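Local coordinates for protein putative esterase (Sulfolobus solfataricus P2, PDB 2RAU) that probably acts as a lipase or esterase of the alpha/beta-hydrolase superfamily and binds calcium, at residues A[229-234]-A[239-244]; A[221-226]-A[264-269]. All blocks are in the same frame, centred on the assembly; numbering follows the deposited sequence.

Contact 1: residues A[229-234]-A[239-244]; sequences PSPDPK and SDFLMD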
loop_
_atom_site.group_PDB
_atom_site.type_symbol
_atom_site.label_atom_id
_atom_site.label_comp_id
_atom_site.label_asym_id
_atom_site.label_seq_id
_atom_site.Cartn_x
_atom_site.Cartn_y
_atom_site.Cartn_z
ATOM N N PRO A 229 -22.705 7.474 -20.221
ATOM C CA PRO A 229 -22.012 8.657 -20.692
ATOM C C PRO A 229 -20.810 9.097 -19.877
ATOM O O PRO A 229 -20.794 9.007 -18.658
ATOM C CB PRO A 229 -23.092 9.727 -20.601
ATOM C CG PRO A 229 -24.344 8.998 -20.752
ATOM C CD PRO A 229 -24.149 7.727 -20.060
ATOM N N SER A 230 -19.811 9.616 -20.574
ATOM C CA SER A 230 -18.636 10.157 -19.919
ATOM C C SER A 230 -18.885 11.562 -19.367
ATOM O O SER A 230 -19.412 12.423 -20.066
ATOM C CB SER A 230 -17.513 10.307 -20.917
ATOM O OG SER A 230 -16.395 10.893 -20.275
ATOM N N PRO A 231 -18.510 11.817 -18.113
ATOM C CA PRO A 231 -18.568 13.217 -17.641
ATOM C C PRO A 231 -17.693 14.197 -18.460
ATOM O O PRO A 231 -17.951 15.393 -18.461
ATOM C CB PRO A 231 -18.044 13.126 -16.213
ATOM C CG PRO A 231 -18.240 11.689 -15.807
ATOM C CD PRO A 231 -18.101 10.869 -17.069
ATOM N N ASP A 232 -16.651 13.692 -19.115
ATOM C CA ASP A 232 -15.805 14.478 -20.032
ATOM C C ASP A 232 -16.163 14.038 -21.450
ATOM O O ASP A 232 -15.920 12.908 -21.852
ATOM C CB ASP A 232 -14.362 14.215 -19.720
ATOM C CG ASP A 232 -13.410 14.853 -20.718
ATOM O OD1 ASP A 232 -13.829 15.294 -21.792
ATOM O OD2 ASP A 232 -12.204 14.813 -20.416
ATOM N N PRO A 233 -16.761 14.944 -22.223
ATOM C CA PRO A 233 -17.341 14.605 -23.518
ATOM C C PRO A 233 -16.342 14.224 -24.609
ATOM O O PRO A 233 -16.746 13.765 -25.660
ATOM C CB PRO A 233 -18.115 15.868 -23.884
ATOM C CG PRO A 233 -17.384 16.961 -23.175
ATOM C CD PRO A 233 -16.922 16.371 -21.897
ATOM N N LYS A 234 -15.054 14.394 -24.348
ATOM C CA LYS A 234 -14.007 13.823 -25.193
ATOM C C LYS A 234 -14.092 12.282 -25.316
ATOM O O LYS A 234 -13.667 11.721 -26.325
ATOM C CB LYS A 234 -12.648 14.271 -24.648
ATOM C CG LYS A 234 -11.462 13.500 -25.083
ATOM C CD LYS A 234 -10.219 13.960 -24.309
ATOM N N SER A 239 -16.439 4.548 -18.512
ATOM C CA SER A 239 -15.315 3.656 -18.263
ATOM C C SER A 239 -14.107 4.047 -19.062
ATOM O O SER A 239 -12.999 3.905 -18.580
ATOM C CB SER A 239 -15.667 2.180 -18.451
ATOM O OG SER A 239 -16.016 1.847 -19.784
ATOM N N ASP A 240 -14.322 4.492 -20.293
ATOM C CA ASP A 240 -13.257 4.996 -21.150
ATOM C C ASP A 240 -12.514 6.179 -20.501
ATOM O O ASP A 240 -11.275 6.252 -20.522
ATOM C CB ASP A 240 -13.827 5.474 -22.487
ATOM C CG ASP A 240 -14.322 4.349 -23.403
ATOM O OD1 ASP A 240 -14.213 3.139 -23.065
ATOM O OD2 ASP A 240 -14.834 4.722 -24.491
ATOM N N PHE A 241 -13.306 7.103 -19.959
ATOM C CA PHE A 241 -12.826 8.304 -19.271
ATOM C C PHE A 241 -11.993 7.945 -18.052
ATOM O O PHE A 241 -10.839 8.415 -17.905
ATOM C CB PHE A 241 -14.030 9.169 -18.933
ATOM C CG PHE A 241 -13.803 10.153 -17.833
ATOM C CD1 PHE A 241 -12.991 11.254 -18.017
ATOM C CD2 PHE A 241 -14.449 10.003 -16.609
ATOM C CE1 PHE A 241 -12.844 12.190 -17.006
ATOM C CE2 PHE A 241 -14.281 10.923 -15.604
ATOM C CZ PHE A 241 -13.488 12.009 -15.802
ATOM N N LEU A 242 -12.497 7.030 -17.220
ATOM C CA LEU A 242 -11.822 6.667 -15.985
ATOM C C LEU A 242 -10.549 5.914 -16.277
ATOM O O LEU A 242 -9.505 6.209 -15.698
ATOM C CB LEU A 242 -12.702 5.831 -15.057
ATOM C CG LEU A 242 -13.904 6.609 -14.486
ATOM C CD1 LEU A 242 -14.817 5.626 -13.809
ATOM C CD2 LEU A 242 -13.410 7.767 -13.577
HETATM N N MSE A 243 -10.598 4.964 -17.208
HETATM C CA MSE A 243 -9.376 4.215 -17.572
HETATM C C MSE A 243 -8.338 5.115 -18.236
HETATM O O MSE A 243 -7.140 4.974 -17.978
HETATM C CB MSE A 243 -9.704 3.015 -18.447
HETATM C CG MSE A 243 -10.422 1.895 -17.674
HETATM SE SE MSE A 243 -9.423 1.017 -16.285
HETATM C CE MSE A 243 -8.266 -0.066 -17.361
ATOM N N ASP A 244 -8.781 6.038 -19.088
ATOM C CA ASP A 244 -7.824 6.959 -19.684
ATOM C C ASP A 244 -7.240 7.933 -18.625
ATOM O O ASP A 244 -6.085 8.387 -18.779
ATOM C CB ASP A 244 -8.350 7.725 -20.913
ATOM C CG ASP A 244 -7.248 8.202 -21.800
ATOM O OD1 ASP A 244 -6.455 7.336 -22.260
ATOM O OD2 ASP A 244 -7.208 9.431 -22.084
#
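A loop-on-helix surface contact joins S230, P231 and D232, in the connection between helices 218-224 and 238-248, to F241 on the first turns of the latter helix. The evidence for a single-residue docking point is that, within 239-244, F241 alone meets all three, and that the backbones come nearest at S230 and F241, with CA atoms 6.1 Å apart. CG of F241 stands anti to the backbone N (chi1 159°), which sends the ring out from the helix toward the loop. All three loop residues come from the same side of the ring plane. D232 lies over the CD1/CE1 half, its CB 3.7 Å from F241 CD1; P231 lies over the CD2/CE2 half, its CD 3.8 Å from F241 CD2, the P231 and F241 side chains crossing at about a right angle. At the root of the ring, S230 OG approaches F241 CB to 3.2 Å. That hydroxyl is held from within the loop, since S230 OG donates to D232 O at 2.6 Å, reaching the oxygen from above the carbonyl plane. D232 also closes an Asx turn, its OD1 accepting from K234 N at 3.0 Å, so the loop is braced by its own bonds while its contact with the helix is apolar in the main. Elsewhere on helix 238-248, L242 and M243 pack on helix 262-270, L242 also meets helix 218-224, and D244 bonds to the hydroxyls of Y235 and Y255.

Contact 2: residues A[221-226]-A[264-269]; sequences YALANP and DMFPIL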
loop_
_atom_site.group_PDB
_atom_site.type_symbol
_atom_site.label_atom_id
_atom_site.label_comp_id
_atom_site.label_asym_id
_atom_site.label_seq_id
_atom_site.Cartn_x
_atom_site.Cartn_y
_atom_site.Cartn_z
ATOM N N TYR A 221 -19.817 2.694 -9.695
ATOM C CA TYR A 221 -20.925 2.884 -10.621
ATOM C C TYR A 221 -20.485 2.503 -12.036
ATOM O O TYR A 221 -21.209 1.827 -12.738
ATOM C CB TYR A 221 -21.415 4.319 -10.571
ATOM C CG TYR A 221 -22.426 4.635 -11.628
ATOM C CD1 TYR A 221 -23.754 4.287 -11.456
ATOM C CD2 TYR A 221 -22.042 5.206 -12.855
ATOM C CE1 TYR A 221 -24.696 4.548 -12.456
ATOM C CE2 TYR A 221 -22.958 5.453 -13.839
ATOM C CZ TYR A 221 -24.284 5.121 -13.645
ATOM O OH TYR A 221 -25.199 5.369 -14.629
ATOM N N ALA A 222 -19.292 2.943 -12.423
ATOM C CA ALA A 222 -18.731 2.748 -13.770
ATOM C C ALA A 222 -18.303 1.313 -14.046
ATOM O O ALA A 222 -18.363 0.853 -15.185
ATOM C CB ALA A 222 -17.589 3.709 -14.014
ATOM N N LEU A 223 -17.956 0.552 -13.018
ATOM C CA LEU A 223 -17.641 -0.855 -13.232
ATOM C C LEU A 223 -18.896 -1.602 -13.621
ATOM O O LEU A 223 -18.849 -2.476 -14.465
ATOM C CB LEU A 223 -17.037 -1.514 -11.987
ATOM C CG LEU A 223 -16.575 -2.964 -12.018
ATOM C CD1 LEU A 223 -15.680 -3.231 -13.216
ATOM C CD2 LEU A 223 -15.946 -3.423 -10.673
ATOM N N ALA A 224 -20.001 -1.311 -12.948
ATOM C CA ALA A 224 -21.276 -1.973 -13.222
ATOM C C ALA A 224 -21.945 -1.423 -14.459
ATOM O O ALA A 224 -22.638 -2.174 -15.096
ATOM C CB ALA A 224 -22.240 -1.874 -12.000
ATOM N N ASN A 225 -21.717 -0.148 -14.795
ATOM C CA ASN A 225 -22.366 0.548 -15.899
ATOM C C ASN A 225 -21.357 1.262 -16.806
ATOM O O ASN A 225 -21.326 2.526 -16.884
ATOM C CB ASN A 225 -23.351 1.565 -15.325
ATOM C CG ASN A 225 -24.366 0.916 -14.418
ATOM O OD1 ASN A 225 -25.251 0.209 -14.880
ATOM N ND2 ASN A 225 -24.178 1.074 -13.134
ATOM N N PRO A 226 -20.469 0.469 -17.419
ATOM C CA PRO A 226 -19.286 1.046 -18.092
ATOM C C PRO A 226 -19.515 1.841 -19.365
ATOM O O PRO A 226 -18.655 2.599 -19.780
ATOM C CB PRO A 226 -18.415 -0.184 -18.344
ATOM C CG PRO A 226 -19.395 -1.285 -18.523
ATOM C CD PRO A 226 -20.447 -0.997 -17.496
ATOM N N ASP A 264 -10.110 -4.955 -12.485
ATOM C CA ASP A 264 -8.997 -4.893 -11.513
ATOM C C ASP A 264 -8.837 -3.478 -10.936
ATOM O O ASP A 264 -8.694 -3.308 -9.716
ATOM C CB ASP A 264 -7.680 -5.352 -12.152
ATOM C CG ASP A 264 -7.739 -6.799 -12.630
ATOM O OD1 ASP A 264 -8.438 -7.611 -11.976
ATOM O OD2 ASP A 264 -7.109 -7.139 -13.658
HETATM N N MSE A 265 -8.916 -2.471 -11.788
HETATM C CA MSE A 265 -8.569 -1.085 -11.396
HETATM C C MSE A 265 -9.652 -0.414 -10.584
HETATM O O MSE A 265 -9.365 0.291 -9.616
HETATM C CB MSE A 265 -8.251 -0.199 -12.582
HETATM C CG MSE A 265 -7.048 -0.619 -13.433
HETATM SE SE MSE A 265 -5.439 -0.363 -12.349
HETATM C CE MSE A 265 -4.435 -1.835 -13.163
ATOM N N PHE A 266 -10.884 -0.571 -11.032
ATOM C CA PHE A 266 -11.997 0.164 -10.386
ATOM C C PHE A 266 -12.174 -0.258 -8.906
ATOM O O PHE A 266 -12.424 0.622 -8.060
ATOM C CB PHE A 266 -13.296 0.077 -11.214
ATOM C CG PHE A 266 -13.281 0.922 -12.529
ATOM C CD1 PHE A 266 -12.107 1.513 -13.037
ATOM C CD2 PHE A 266 -14.424 1.001 -13.310
ATOM C CE1 PHE A 266 -12.114 2.195 -14.231
ATOM C CE2 PHE A 266 -14.420 1.691 -14.497
ATOM C CZ PHE A 266 -13.282 2.308 -14.937
ATOM N N PRO A 267 -12.117 -1.589 -8.605
ATOM C CA PRO A 267 -12.170 -1.985 -7.186
ATOM C C PRO A 267 -11.089 -1.443 -6.287
ATOM O O PRO A 267 -11.393 -1.163 -5.134
ATOM C CB PRO A 267 -12.240 -3.507 -7.227
ATOM C CG PRO A 267 -12.823 -3.815 -8.543
ATOM C CD PRO A 267 -12.183 -2.784 -9.468
ATOM N N ILE A 268 -9.887 -1.210 -6.826
ATOM C CA ILE A 268 -8.761 -0.624 -6.088
ATOM C C ILE A 268 -9.098 0.811 -5.763
ATOM O O ILE A 268 -9.008 1.232 -4.629
ATOM C CB ILE A 268 -7.370 -0.748 -6.845
ATOM C CG1 ILE A 268 -6.932 -2.225 -6.859
ATOM C CG2 ILE A 268 -6.322 0.217 -6.211
ATOM C CD1 ILE A 268 -5.743 -2.621 -7.853
ATOM N N LEU A 269 -9.490 1.581 -6.769
ATOM C CA LEU A 269 -9.817 2.984 -6.549
ATOM C C LEU A 269 -10.958 3.103 -5.547
ATOM O O LEU A 269 -10.932 3.944 -4.663
ATOM C CB LEU A 269 -10.162 3.658 -7.874
ATOM C CG LEU A 269 -8.995 4.363 -8.613
ATOM C CD1 LEU A 269 -8.637 5.619 -7.879
ATOM C CD2 LEU A 269 -7.769 3.478 -8.856
#
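The C-terminal end of helix 218-224 meets helix 262-270, the CA atoms of L223 and F266 being the closest pair at 6.4 Å. N225 is the first residue to leave helical torsions, and Y221 O takes two donors there: N225 N at 2.9 Å, and N225 ND2 at 3.1 Å in the carbonyl plane and on a lone pair. The opposing helix is kinked at P267, whose ring nitrogen makes no bond to the preceding turn. Across this interface the contacts are apolar and centre on F266. Its CG lies anti to the carbonyl carbon (chi1 -72°), and the ring reaches the other helix with CD2 and CE2 leading: L223 N sits 3.6 Å from F266 CD2, at the ring edge and in its plane, while A222 CB packs 3.8 Å from F266 CE2. L223 turns its CG anti to the backbone N (chi1 -177°), carrying CD2 to 3.8 Å from P267 CG, where the two side chains cross at about a right angle. W219 meets the F266 ring edge-to-face, and L242 of helix 238-248 touches it as well. Cutting F266 back to an alanine is likely to open a gap beside A222 and the L223 backbone N, and to leave W219 without its edge-to-face partner. The arrangement is plain helix-helix packing in the largely helical region that follows strand 170-176 and precedes strand 297-302, consistent with the cap-like insertions common in alpha/beta hydrolases.

Followed from the N terminus, the chain passes strands 7-11 to 170-176, then helix 197-203 and strand 207-209, before helix 218-224, which supplies residues 221-226 of contact 2. It runs through the loop 229-234 and on into helix 238-248, whose F241 folds back on the loop, so contact 1 closes a short local loop. Helix 262-270 then closes contact 2 around the whole of contact 1: the two nest and do not cross. Their centres lie 12 Å apart. S239 OG is 2.7 Å from P226 O, a probable hydrogen bond, and L242 CD1 packs 3.4 Å from A222 CB. With SE of selenomethionine M243 3.6 Å from F266 CE1, helix 238-248 touches both helices of contact 2.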